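Local structure of zinc chaperone AztD (Citrobacter koseri, 6N01) at residues A[171-176]-A[234-239]; A[221-226]-A[267-272]; A[314-319]-A[336-341]; A[372-377]-A[384-389]. The protein serves as a periplasmic zinc chaperone that binds zinc ions and hands one directly to the solute-binding protein AztC of the AztABCD zinc transport system. All coordinates share one frame; numbering follows the deposited sequence. Where two conformers were deposited one is given.

Contact 1 (A[171-176]-A[234-239])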
loop_
_atom_site.group_PDB
_atom_site.type_symbol
_atom_site.label_atom_id
_atom_site.label_comp_id
_atom_site.label_asym_id
_atom_site.label_seq_id
_atom_site.Cartn_x
_atom_site.Cartn_y
_atom_site.Cartn_z
ATOM N N VAL A 171 -4.203 -12.655 0.375
ATOM C CA VAL A 171 -3.489 -11.751 -0.515
ATOM C C VAL A 171 -3.059 -12.542 -1.735
ATOM O O VAL A 171 -2.696 -13.725 -1.648
ATOM C CB VAL A 171 -2.310 -11.072 0.221
ATOM C CG1 VAL A 171 -1.404 -12.093 0.796
ATOM C CG2 VAL A 171 -1.555 -10.088 -0.649
ATOM N N ALA A 172 -3.127 -11.889 -2.885
ATOM C CA ALA A 172 -2.617 -12.455 -4.117
ATOM C C ALA A 172 -1.593 -11.504 -4.701
ATOM O O ALA A 172 -1.855 -10.303 -4.791
ATOM C CB ALA A 172 -3.734 -12.698 -5.111
ATOM N N VAL A 173 -0.442 -12.039 -5.092
ATOM C CA VAL A 173 0.628 -11.265 -5.712
ATOM C C VAL A 173 0.748 -11.724 -7.169
ATOM O O VAL A 173 0.932 -12.923 -7.408
ATOM C CB VAL A 173 1.953 -11.461 -4.964
ATOM C CG1 VAL A 173 2.976 -10.462 -5.403
ATOM C CG2 VAL A 173 1.734 -11.429 -3.476
ATOM N N PRO A 174 0.612 -10.840 -8.166
ATOM C CA PRO A 174 0.628 -11.287 -9.573
ATOM C C PRO A 174 2.032 -11.357 -10.127
ATOM O O PRO A 174 2.858 -10.471 -9.903
ATOM C CB PRO A 174 -0.164 -10.189 -10.285
ATOM C CG PRO A 174 0.180 -8.970 -9.548
ATOM C CD PRO A 174 0.390 -9.386 -8.102
ATOM N N TYR A 175 2.310 -12.446 -10.846
ATOM C CA TYR A 175 3.603 -12.709 -11.462
ATOM C C TYR A 175 3.398 -13.032 -12.951
ATOM O O TYR A 175 2.285 -12.973 -13.465
ATOM C CB TYR A 175 4.327 -13.818 -10.677
ATOM C CG TYR A 175 4.912 -13.268 -9.382
ATOM C CD1 TYR A 175 6.113 -12.586 -9.382
ATOM C CD2 TYR A 175 4.216 -13.378 -8.164
ATOM C CE1 TYR A 175 6.622 -12.064 -8.208
ATOM C CE2 TYR A 175 4.720 -12.891 -7.033
ATOM C CZ TYR A 175 5.927 -12.231 -7.053
ATOM O OH TYR A 175 6.427 -11.714 -5.898
ATOM N N ASP A 176 4.477 -13.258 -13.698
ATOM C CA ASP A 176 4.313 -13.601 -15.110
ATOM C C ASP A 176 3.873 -15.053 -15.181
ATOM O O ASP A 176 4.647 -15.951 -14.817
ATOM C CB ASP A 176 5.584 -13.388 -15.932
ATOM C CG ASP A 176 6.007 -11.933 -15.975
ATOM O OD1 ASP A 176 5.090 -11.070 -16.030
ATOM O OD2 ASP A 176 7.236 -11.665 -16.004
ATOM N N LEU A 234 7.872 -14.227 4.277
ATOM C CA LEU A 234 8.063 -14.880 2.995
ATOM C C LEU A 234 8.535 -13.845 1.991
ATOM O O LEU A 234 7.926 -12.774 1.859
ATOM C CB LEU A 234 6.793 -15.552 2.490
ATOM C CG LEU A 234 6.311 -16.700 3.350
ATOM C CD1 LEU A 234 5.116 -17.331 2.676
ATOM C CD2 LEU A 234 7.430 -17.706 3.606
ATOM N N LEU A 235 9.617 -14.167 1.292
ATOM C CA LEU A 235 10.210 -13.290 0.291
ATOM C C LEU A 235 10.071 -13.951 -1.063
ATOM O O LEU A 235 10.451 -15.111 -1.237
ATOM C CB LEU A 235 11.687 -12.986 0.594
ATOM C CG LEU A 235 11.886 -12.357 1.972
ATOM C CD1 LEU A 235 13.369 -12.117 2.249
ATOM C CD2 LEU A 235 11.133 -11.042 2.087
ATOM N N ILE A 236 9.495 -13.215 -2.002
ATOM C CA ILE A 236 9.120 -13.731 -3.296
ATOM C C ILE A 236 9.866 -12.965 -4.379
ATOM O O ILE A 236 9.852 -11.725 -4.413
ATOM C CB ILE A 236 7.613 -13.636 -3.537
ATOM C CG1 ILE A 236 6.829 -14.133 -2.323
ATOM C CG2 ILE A 236 7.235 -14.431 -4.764
ATOM C CD1 ILE A 236 5.356 -13.795 -2.454
ATOM N N THR A 237 10.475 -13.708 -5.287
ATOM C CA THR A 237 11.091 -13.123 -6.477
ATOM C C THR A 237 10.689 -13.969 -7.681
ATOM O O THR A 237 10.357 -15.140 -7.530
ATOM C CB THR A 237 12.604 -13.084 -6.352
ATOM O OG1 THR A 237 13.166 -12.480 -7.523
ATOM C CG2 THR A 237 13.129 -14.483 -6.224
ATOM N N GLN A 238 10.730 -13.383 -8.883
ATOM C CA GLN A 238 10.517 -14.136 -10.115
ATOM C C GLN A 238 11.560 -13.757 -11.150
ATOM O O GLN A 238 11.807 -12.566 -11.360
ATOM C CB GLN A 238 9.131 -13.906 -10.711
ATOM C CG GLN A 238 8.918 -14.635 -12.065
ATOM C CD GLN A 238 7.527 -14.553 -12.616
ATOM O OE1 GLN A 238 6.859 -13.530 -12.517
ATOM N NE2 GLN A 238 7.083 -15.643 -13.266
ATOM N N LYS A 239 12.256 -14.756 -11.702
ATOM C CA LYS A 239 13.151 -14.553 -12.844
ATOM C C LYS A 239 12.454 -15.025 -14.122
ATOM O O LYS A 239 11.468 -14.416 -14.553
ATOM C CB LYS A 239 14.465 -15.289 -12.623
ATOM C CG LYS A 239 15.185 -14.869 -11.356
ATOM C CD LYS A 239 15.764 -13.490 -11.465
ATOM C CE LYS A 239 16.788 -13.222 -10.358
ATOM N NZ LYS A 239 16.603 -11.859 -9.745
HETATM O O HOH W 1 8.389 -10.292 -6.421
#
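Ile236 meets Val173 and Tyr175 across the interface of two neighbouring blades of an eight-bladed beta-propeller: strand 172-174 is the innermost strand of one blade, and strand 232-237 the third of the next. Ile236 CD1 makes a loose apolar contact with Val173 CG2 at 4.4 Å. The branch methyl does more, with Ile236 CG2 lying 3.4 Å from Tyr175 CZ and packed tightly against the phenol end. A water at the edge of the Tyr175 ring ties the two residues together, bonded to the hydroxyl and donating to Ile236 O at 2.9 Å. Phe225, on the strand next to 232-237 in its sheet, packs against Val173 and Tyr175.

Two residues on, Gln238 runs past Tyr175 in the opposite direction, Gln238 CB 3.6 Å from Tyr175 CD1. With CG anti to the backbone N (chi1 177°) and the chain extended, its amide reaches the backbone of Asp176 and pairs with it as a strand edge would. Asp176 N donates to Gln238 OE1 at 2.7 Å, on a lone pair of that oxygen. The Asp176 carboxylate turns to Lys133. Gln238 NE2 donates to Asp176 O at 2.9 Å, almost in the amide plane, and also bonds Ala241 O.

Contact 2 (A[221-226]-A[267-272])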
loop_
_atom_site.group_PDB
_atom_site.type_symbol
_atom_site.label_atom_id
_atom_site.label_comp_id
_atom_site.label_asym_id
_atom_site.label_seq_id
_atom_site.Cartn_x
_atom_site.Cartn_y
_atom_site.Cartn_z
ATOM N N SER A 221 9.163 -4.365 -2.714
ATOM C CA SER A 221 10.255 -3.408 -2.757
ATOM C C SER A 221 11.183 -3.887 -3.859
ATOM O O SER A 221 11.843 -4.919 -3.723
ATOM C CB SER A 221 10.935 -3.297 -1.391
ATOM O OG SER A 221 12.078 -2.441 -1.466
ATOM N N GLY A 222 11.206 -3.153 -4.963
ATOM C CA GLY A 222 12.007 -3.594 -6.112
ATOM C C GLY A 222 11.507 -4.946 -6.626
ATOM O O GLY A 222 10.309 -5.173 -6.740
ATOM N N ASP A 223 12.424 -5.871 -6.888
ATOM C CA ASP A 223 12.060 -7.175 -7.453
ATOM C C ASP A 223 11.671 -8.186 -6.386
ATOM O O ASP A 223 11.591 -9.387 -6.692
ATOM C CB ASP A 223 13.231 -7.763 -8.258
ATOM C CG ASP A 223 14.285 -8.330 -7.359
ATOM O OD1 ASP A 223 14.302 -7.944 -6.141
ATOM O OD2 ASP A 223 15.067 -9.166 -7.845
ATOM N N THR A 224 11.492 -7.743 -5.139
ATOM C CA THR A 224 11.239 -8.632 -4.013
ATOM C C THR A 224 9.900 -8.275 -3.386
ATOM O O THR A 224 9.586 -7.106 -3.173
ATOM C CB THR A 224 12.406 -8.544 -3.015
ATOM O OG1 THR A 224 13.617 -8.910 -3.701
ATOM C CG2 THR A 224 12.235 -9.470 -1.808
ATOM N N PHE A 225 9.114 -9.282 -3.114
ATOM C CA PHE A 225 7.838 -9.100 -2.474
ATOM C C PHE A 225 7.851 -9.861 -1.165
ATOM O O PHE A 225 8.412 -10.959 -1.089
ATOM C CB PHE A 225 6.696 -9.561 -3.364
ATOM C CG PHE A 225 5.365 -8.960 -3.003
ATOM C CD1 PHE A 225 4.574 -9.535 -2.025
ATOM C CD2 PHE A 225 4.936 -7.781 -3.604
ATOM C CE1 PHE A 225 3.389 -8.998 -1.706
ATOM C CE2 PHE A 225 3.719 -7.231 -3.283
ATOM C CZ PHE A 225 2.952 -7.821 -2.327
ATOM N N ALA A 226 7.273 -9.256 -0.128
ATOM C CA ALA A 226 7.286 -9.829 1.213
ATOM C C ALA A 226 5.873 -10.050 1.757
ATOM O O ALA A 226 4.999 -9.192 1.619
ATOM C CB ALA A 226 8.067 -8.935 2.165
ATOM N N GLY A 267 13.246 2.739 -4.465
ATOM C CA GLY A 267 14.518 3.351 -4.766
ATOM C C GLY A 267 15.654 2.776 -3.963
ATOM O O GLY A 267 16.812 2.963 -4.326
ATOM N N MET A 268 15.335 2.094 -2.861
ATOM C CA MET A 268 16.269 1.325 -2.069
ATOM C C MET A 268 15.438 0.143 -1.614
ATOM O O MET A 268 14.264 0.308 -1.274
ATOM C CB MET A 268 16.811 2.154 -0.898
ATOM C CG MET A 268 17.854 1.506 -0.047
ATOM S SD MET A 268 18.477 2.788 1.092
ATOM C CE MET A 268 17.138 2.852 2.268
ATOM N N GLN A 269 16.026 -1.037 -1.588
ATOM C CA GLN A 269 15.257 -2.243 -1.350
ATOM C C GLN A 269 15.228 -2.578 0.153
ATOM O O GLN A 269 16.262 -2.916 0.729
ATOM C CB GLN A 269 15.868 -3.318 -2.236
ATOM C CG GLN A 269 15.038 -4.438 -2.553
ATOM C CD GLN A 269 15.535 -5.098 -3.871
ATOM O OE1 GLN A 269 16.730 -5.095 -4.216
ATOM N NE2 GLN A 269 14.624 -5.700 -4.548
ATOM N N TYR A 270 14.043 -2.493 0.787
ATOM C CA TYR A 270 13.846 -2.855 2.209
ATOM C C TYR A 270 12.348 -2.906 2.520
ATOM O O TYR A 270 11.518 -2.440 1.748
ATOM C CB TYR A 270 14.568 -1.874 3.150
ATOM C CG TYR A 270 13.979 -0.488 3.122
ATOM C CD1 TYR A 270 12.920 -0.166 3.940
ATOM C CD2 TYR A 270 14.439 0.459 2.254
ATOM C CE1 TYR A 270 12.344 1.076 3.909
ATOM C CE2 TYR A 270 13.875 1.709 2.210
ATOM C CZ TYR A 270 12.814 2.009 3.051
ATOM O OH TYR A 270 12.196 3.238 3.052
ATOM N N PHE A 271 12.011 -3.469 3.676
ATOM C CA PHE A 271 10.662 -3.463 4.191
ATOM C C PHE A 271 10.640 -2.849 5.592
ATOM O O PHE A 271 11.611 -2.946 6.358
ATOM C CB PHE A 271 10.105 -4.883 4.206
ATOM C CG PHE A 271 10.182 -5.526 2.889
ATOM C CD1 PHE A 271 9.337 -5.137 1.893
ATOM C CD2 PHE A 271 11.119 -6.485 2.622
ATOM C CE1 PHE A 271 9.436 -5.715 0.620
ATOM C CE2 PHE A 271 11.201 -7.055 1.359
ATOM C CZ PHE A 271 10.367 -6.668 0.394
ATOM N N ILE A 272 9.544 -2.192 5.898
ATOM C CA ILE A 272 9.256 -1.729 7.251
ATOM C C ILE A 272 7.991 -2.419 7.694
ATOM O O ILE A 272 7.024 -2.498 6.925
ATOM C CB ILE A 272 9.121 -0.193 7.355
ATOM C CG1 ILE A 272 10.462 0.445 7.017
ATOM C CG2 ILE A 272 8.730 0.212 8.785
ATOM C CD1 ILE A 272 10.531 1.963 7.083
#
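Gln269 reaches across to the turn at 221-224 and grips it with its amide nitrogen. Gln269 NE2 donates to Ser221 O at 3.0 Å and to Asp223 OD1 at 2.8 Å, the first bond fairly straight and the second more bent (133°). Both acceptors are shared. Thr224 N closes the turn onto Ser221 O from the opposite face of that carbonyl, and Thr224 OG1 gives its proton to Asp223 OD1, at 2.7 Å, from the opposite face of the carboxylate. One amide group therefore pins both the backbone and the acidic side chain of the turn. A third bond has the same direction, from Tyr270 N to Ser221 OG at 3.0 Å; that hydroxyl also bonds Gly265 O.

The turn is type II', with Gly222 at its positive-phi corner, and it joins the first two strands of one beta-propeller blade; residues 267-272 lead into the second strand of the next blade.

Packing around the Phe271 ring lies deeper between these blades. Ala226 CB sits over the middle of one face, 3.6 Å from the ring centroid and 9° off the normal, a clean CH-pi contact. Ser221 CB approaches Phe271 CE1 obliquely at 3.5 Å. Thr224 O is a polar neighbour at the ring edge, 3.7 Å from Phe271 CZ. Leu235 and Pro285 also touch the ring.

Contact 3 (A[314-319]-A[336-341])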
loop_
_atom_site.group_PDB
_atom_site.type_symbol
_atom_site.label_atom_id
_atom_site.label_comp_id
_atom_site.label_asym_id
_atom_site.label_seq_id
_atom_site.Cartn_x
_atom_site.Cartn_y
_atom_site.Cartn_z
ATOM N N TYR A 314 8.634 7.455 6.813
ATOM C CA TYR A 314 7.908 8.315 7.761
ATOM C C TYR A 314 6.898 7.507 8.560
ATOM O O TYR A 314 6.158 6.709 7.978
ATOM C CB TYR A 314 7.128 9.483 7.072
ATOM C CG TYR A 314 8.059 10.285 6.233
ATOM C CD1 TYR A 314 9.096 10.995 6.821
ATOM C CD2 TYR A 314 7.955 10.287 4.842
ATOM C CE1 TYR A 314 10.020 11.696 6.035
ATOM C CE2 TYR A 314 8.859 10.979 4.054
ATOM C CZ TYR A 314 9.888 11.650 4.648
ATOM O OH TYR A 314 10.750 12.323 3.851
ATOM N N VAL A 315 6.844 7.759 9.870
ATOM C CA VAL A 315 5.919 7.100 10.783
ATOM C C VAL A 315 5.105 8.179 11.490
ATOM O O VAL A 315 5.672 9.101 12.089
ATOM C CB VAL A 315 6.645 6.226 11.827
ATOM C CG1 VAL A 315 5.633 5.394 12.598
ATOM C CG2 VAL A 315 7.666 5.321 11.185
ATOM N N PHE A 316 3.787 8.071 11.428
ATOM C CA PHE A 316 2.933 8.954 12.200
ATOM C C PHE A 316 2.503 8.239 13.480
ATOM O O PHE A 316 2.116 7.068 13.437
ATOM C CB PHE A 316 1.719 9.403 11.395
ATOM C CG PHE A 316 1.040 10.610 11.984
ATOM C CD1 PHE A 316 1.520 11.874 11.718
ATOM C CD2 PHE A 316 -0.072 10.468 12.791
ATOM C CE1 PHE A 316 0.914 12.999 12.263
ATOM C CE2 PHE A 316 -0.691 11.570 13.327
ATOM C CZ PHE A 316 -0.209 12.839 13.068
ATOM N N THR A 317 2.654 8.916 14.624
ATOM C CA THR A 317 2.367 8.330 15.931
ATOM C C THR A 317 1.167 9.025 16.581
ATOM O O THR A 317 0.753 10.116 16.191
ATOM C CB THR A 317 3.645 8.350 16.834
ATOM O OG1 THR A 317 4.364 9.589 16.768
ATOM C CG2 THR A 317 4.635 7.269 16.396
ATOM N N GLU A 318 0.555 8.331 17.545
ATOM C CA GLU A 318 -0.686 8.793 18.157
ATOM C C GLU A 318 -0.532 10.158 18.843
ATOM O O GLU A 318 -1.532 10.846 19.104
ATOM C CB GLU A 318 -1.150 7.773 19.167
ATOM C CG GLU A 318 -0.160 7.620 20.307
ATOM C CD GLU A 318 -0.602 6.590 21.323
ATOM O OE1 GLU A 318 -1.837 6.442 21.527
ATOM O OE2 GLU A 318 0.293 5.910 21.881
ATOM N N ASP A 319 0.684 10.525 19.234
ATOM C CA ASP A 319 0.864 11.840 19.825
ATOM C C ASP A 319 0.661 12.938 18.802
ATOM O O ASP A 319 0.598 14.109 19.175
ATOM C CB ASP A 319 2.253 11.966 20.420
ATOM C CG ASP A 319 3.336 11.587 19.447
ATOM O OD1 ASP A 319 3.006 11.446 18.239
ATOM O OD2 ASP A 319 4.525 11.497 19.873
ATOM N N VAL A 336 8.308 15.953 14.170
ATOM C CA VAL A 336 7.661 17.247 14.142
ATOM C C VAL A 336 6.207 17.033 14.471
ATOM O O VAL A 336 5.592 16.035 14.061
ATOM C CB VAL A 336 7.862 17.971 12.794
ATOM C CG1 VAL A 336 7.217 17.199 11.640
ATOM C CG2 VAL A 336 7.285 19.379 12.873
ATOM N N ARG A 337 5.670 17.949 15.275
ATOM C CA ARG A 337 4.253 17.908 15.539
ATOM C C ARG A 337 3.475 18.447 14.341
ATOM O O ARG A 337 3.799 19.494 13.771
ATOM C CB ARG A 337 3.896 18.654 16.840
ATOM C CG ARG A 337 2.410 18.750 17.059
ATOM C CD ARG A 337 1.951 18.951 18.547
ATOM N NE ARG A 337 1.752 17.644 19.180
ATOM C CZ ARG A 337 2.618 17.059 19.988
ATOM N NH1 ARG A 337 3.770 17.652 20.293
ATOM N NH2 ARG A 337 2.334 15.868 20.490
ATOM N N VAL A 338 2.452 17.689 13.954
ATOM C CA VAL A 338 1.645 17.965 12.779
ATOM C C VAL A 338 0.176 18.140 13.127
ATOM O O VAL A 338 -0.488 19.039 12.594
ATOM C CB VAL A 338 1.839 16.846 11.737
ATOM C CG1 VAL A 338 0.861 16.988 10.552
ATOM C CG2 VAL A 338 3.284 16.910 11.273
ATOM N N THR A 339 -0.339 17.338 14.051
ATOM C CA THR A 339 -1.738 17.451 14.467
ATOM C C THR A 339 -1.804 17.362 15.983
ATOM O O THR A 339 -0.791 17.182 16.674
ATOM C CB THR A 339 -2.676 16.378 13.839
ATOM O OG1 THR A 339 -2.415 15.065 14.379
ATOM C CG2 THR A 339 -2.518 16.298 12.347
ATOM N N ASP A 340 -3.007 17.559 16.502
ATOM C CA ASP A 340 -3.251 17.203 17.876
ATOM C C ASP A 340 -3.146 15.696 18.035
ATOM O O ASP A 340 -3.315 14.948 17.079
ATOM C CB ASP A 340 -4.639 17.657 18.328
ATOM C CG ASP A 340 -4.734 19.170 18.577
ATOM O OD1 ASP A 340 -3.743 19.797 19.000
ATOM O OD2 ASP A 340 -5.826 19.728 18.387
ATOM N N PRO A 341 -2.935 15.223 19.252
ATOM C CA PRO A 341 -2.883 13.787 19.445
ATOM C C PRO A 341 -4.161 13.154 18.947
ATOM O O PRO A 341 -5.219 13.778 18.873
ATOM C CB PRO A 341 -2.724 13.622 20.948
ATOM C CG PRO A 341 -2.101 14.850 21.391
ATOM C CD PRO A 341 -2.631 15.940 20.501
#
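Two torsions set up the meeting of 314-319 with 336-341. Phe316 has CG opposite its backbone N (chi1 -163°), which carries the ring edge out to Val338 and Thr339, and the Arg337 chain bends at chi3 (-90°) to bring its guanidinium to Asp319. Both segments belong to one four-stranded blade of the beta-propeller: 314-319 runs off its second strand into the turn before the third, and 336-341 leaves its outermost strand.

The Phe316 ring is met in its own plane, by Val338 CB at 4.0 Å from CE1 and by Thr339 OG1 at 3.4 Å from CZ. That hydroxyl donates its proton to Asp340 O, 2.8 Å away. Val364 and Pro353 also pack on the ring.

Around the turn the contact becomes polar. Arg337 NH2 donates to Asp319 O at 2.8 Å, arriving 38° out of the carbonyl plane, and Pro341 CA lies 3.5 Å from the same oxygen in a CA-H...O contact. The Asp319 carboxylate looks inward to its own turn, with OD1 accepting from Thr317 OG1 at 2.7 Å and from Lys321 N. Its other oxygen, OD2, stays 4.9 Å from Arg337 NH2, so the arginine holds the main chain and makes no salt bridge with Asp319.

Contact 4 (A[372-377]-A[384-389])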
loop_
_atom_site.group_PDB
_atom_site.type_symbol
_atom_site.label_atom_id
_atom_site.label_comp_id
_atom_site.label_asym_id
_atom_site.label_seq_id
_atom_site.Cartn_x
_atom_site.Cartn_y
_atom_site.Cartn_z
ATOM N N ILE A 372 -5.749 18.872 5.198
ATOM C CA ILE A 372 -4.483 18.204 4.921
ATOM C C ILE A 372 -3.388 19.149 5.374
ATOM O O ILE A 372 -3.385 20.322 4.971
ATOM C CB ILE A 372 -4.271 17.942 3.409
ATOM C CG1 ILE A 372 -5.477 17.307 2.728
ATOM C CG2 ILE A 372 -3.010 17.117 3.208
ATOM C CD1 ILE A 372 -5.783 16.047 3.219
ATOM N N ILE A 373 -2.458 18.654 6.177
ATOM C CA ILE A 373 -1.278 19.438 6.535
ATOM C C ILE A 373 -0.158 19.120 5.557
ATOM O O ILE A 373 0.082 17.949 5.235
ATOM C CB ILE A 373 -0.854 19.144 7.983
ATOM C CG1 ILE A 373 -2.059 19.280 8.896
ATOM C CG2 ILE A 373 0.301 20.023 8.371
ATOM C CD1 ILE A 373 -2.698 20.531 8.742
ATOM N N VAL A 374 0.563 20.155 5.121
ATOM C CA VAL A 374 1.626 20.032 4.136
ATOM C C VAL A 374 2.931 20.475 4.800
ATOM O O VAL A 374 2.984 21.571 5.363
ATOM C CB VAL A 374 1.321 20.884 2.883
ATOM C CG1 VAL A 374 2.263 20.589 1.751
ATOM C CG2 VAL A 374 -0.152 20.682 2.435
ATOM N N LEU A 375 3.969 19.615 4.746
ATOM C CA LEU A 375 5.302 19.908 5.242
ATOM C C LEU A 375 6.338 19.855 4.135
ATOM O O LEU A 375 6.229 19.057 3.196
ATOM C CB LEU A 375 5.732 18.900 6.300
ATOM C CG LEU A 375 4.791 18.667 7.470
ATOM C CD1 LEU A 375 3.916 17.501 7.131
ATOM C CD2 LEU A 375 5.615 18.409 8.738
ATOM N N ASP A 376 7.362 20.695 4.260
ATOM C CA ASP A 376 8.529 20.573 3.408
ATOM C C ASP A 376 9.330 19.353 3.845
ATOM O O ASP A 376 9.661 19.215 5.023
ATOM C CB ASP A 376 9.384 21.832 3.475
ATOM C CG ASP A 376 10.538 21.809 2.482
ATOM O OD1 ASP A 376 10.323 22.133 1.294
ATOM O OD2 ASP A 376 11.673 21.464 2.882
ATOM N N ALA A 377 9.618 18.449 2.892
ATOM C CA ALA A 377 10.275 17.188 3.235
ATOM C C ALA A 377 11.667 17.428 3.782
ATOM O O ALA A 377 12.128 16.706 4.674
ATOM C CB ALA A 377 10.362 16.277 2.004
ATOM N N SER A 384 1.965 24.601 4.902
ATOM C CA SER A 384 0.686 24.872 4.269
ATOM C C SER A 384 -0.362 23.904 4.788
ATOM O O SER A 384 -0.052 22.880 5.406
ATOM C CB SER A 384 0.798 24.786 2.744
ATOM O OG SER A 384 -0.480 24.810 2.191
ATOM N N GLU A 385 -1.614 24.272 4.588
ATOM C CA GLU A 385 -2.731 23.371 4.844
ATOM C C GLU A 385 -3.712 23.475 3.694
ATOM O O GLU A 385 -3.808 24.516 3.051
ATOM C CB GLU A 385 -3.437 23.661 6.152
ATOM C CG GLU A 385 -4.006 25.041 6.258
ATOM C CD GLU A 385 -4.768 25.240 7.570
ATOM O OE1 GLU A 385 -6.020 25.191 7.567
ATOM O OE2 GLU A 385 -4.103 25.419 8.613
ATOM N N ILE A 386 -4.392 22.369 3.405
ATOM C CA ILE A 386 -5.363 22.271 2.315
ATOM C C ILE A 386 -6.670 21.784 2.889
ATOM O O ILE A 386 -6.709 20.744 3.548
ATOM C CB ILE A 386 -4.897 21.320 1.195
ATOM C CG1 ILE A 386 -3.558 21.804 0.622
ATOM C CG2 ILE A 386 -5.918 21.292 0.089
ATOM C CD1 ILE A 386 -2.851 20.785 -0.193
ATOM N N SER A 387 -7.746 22.497 2.605
ATOM C CA SER A 387 -9.041 22.127 3.152
ATOM C C SER A 387 -9.686 20.994 2.366
ATOM O O SER A 387 -9.652 20.980 1.136
ATOM C CB SER A 387 -9.975 23.323 3.133
ATOM O OG SER A 387 -10.943 23.103 4.114
ATOM N N VAL A 388 -10.289 20.038 3.070
ATOM C CA VAL A 388 -10.991 18.968 2.368
ATOM C C VAL A 388 -12.258 18.679 3.157
ATOM O O VAL A 388 -12.180 18.261 4.315
ATOM C CB VAL A 388 -10.160 17.677 2.222
ATOM C CG1 VAL A 388 -10.925 16.668 1.398
ATOM C CG2 VAL A 388 -8.815 17.938 1.577
ATOM N N GLU A 389 -13.422 18.865 2.544
ATOM C CA GLU A 389 -14.626 18.782 3.352
ATOM C C GLU A 389 -14.811 17.356 3.860
ATOM O O GLU A 389 -14.359 16.380 3.253
ATOM C CB GLU A 389 -15.850 19.284 2.584
ATOM C CG GLU A 389 -16.195 18.547 1.321
ATOM C CD GLU A 389 -17.462 19.096 0.662
ATOM O OE1 GLU A 389 -18.557 18.916 1.240
ATOM O OE2 GLU A 389 -17.366 19.715 -0.421
#
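Ile372 and Ile386 face each other as a hydrogen-bonded pair of antiparallel strands, with Ile372 N donating to Ile386 O at 2.7 Å and Ile386 N donating back to Ile372 O at 2.8 Å. Val374 and Ser384 form the next such pair. Here Val374 N donates to Ser384 O at 2.8 Å, while the return bond from Ser384 N to Val374 O is longer at 3.2 Å. Between them Ile373 and Glu385 make the non-hydrogen-bonded pair, and Glu385 CA comes within 3.1 Å of Ile372 O, a CA-H...O contact beside the backbone bonds. The strand axes approach to 4.6 Å, their directions 154° apart.

Apolar contacts gather on the face carrying Ile372, Val374, Ser384 and Ile386. The two isoleucines touch at their branch points, and Val374 CG2 meets the tip of Ile386, CD1, at 3.8 Å. Ile386 reaches there because its CG1 lies anti to the carbonyl carbon (chi1 -59°); with the chain extended beyond it, CD1 arrives obliquely at the valine methyl. Beyond the paired region Val388 closes the row, its CG2 3.6 Å from Ile372 CG1. Ile51 of the adjacent blade packs against Ile386 and Val388.

The other face is sparser: Ile373 CD1 brushes Glu385 CB, and the glutamate's end leads away, in a weak, long ion pair with Lys371.

Strands 371-376 and 381-387 are thus the third and fourth of a four-stranded blade, the outer beta hairpin of the kind repeated around a beta-propeller.

Contacts 1 and 2 hold successive blades together and meet in the blade of strands 224-228 and 232-237, where Ile236 N probably bonds Phe225 O. Contact 1 is buried, contact 2 partly so, its turn end exposed; both combine apolar packing with a glutamine amide gripping the neighbouring blade's main chain. Contacts 3 and 4 lie at the other end of the propeller from contact 1, each within a single blade. Contact 4 is a buried ladder of backbone bonds at the outer edge of its sheet; contact 3 is more exposed, joining a turn to a linker through a ring edge and one arginine. They touch where Val338 packs on Ile373 and Leu375, carrying one blade onto the next.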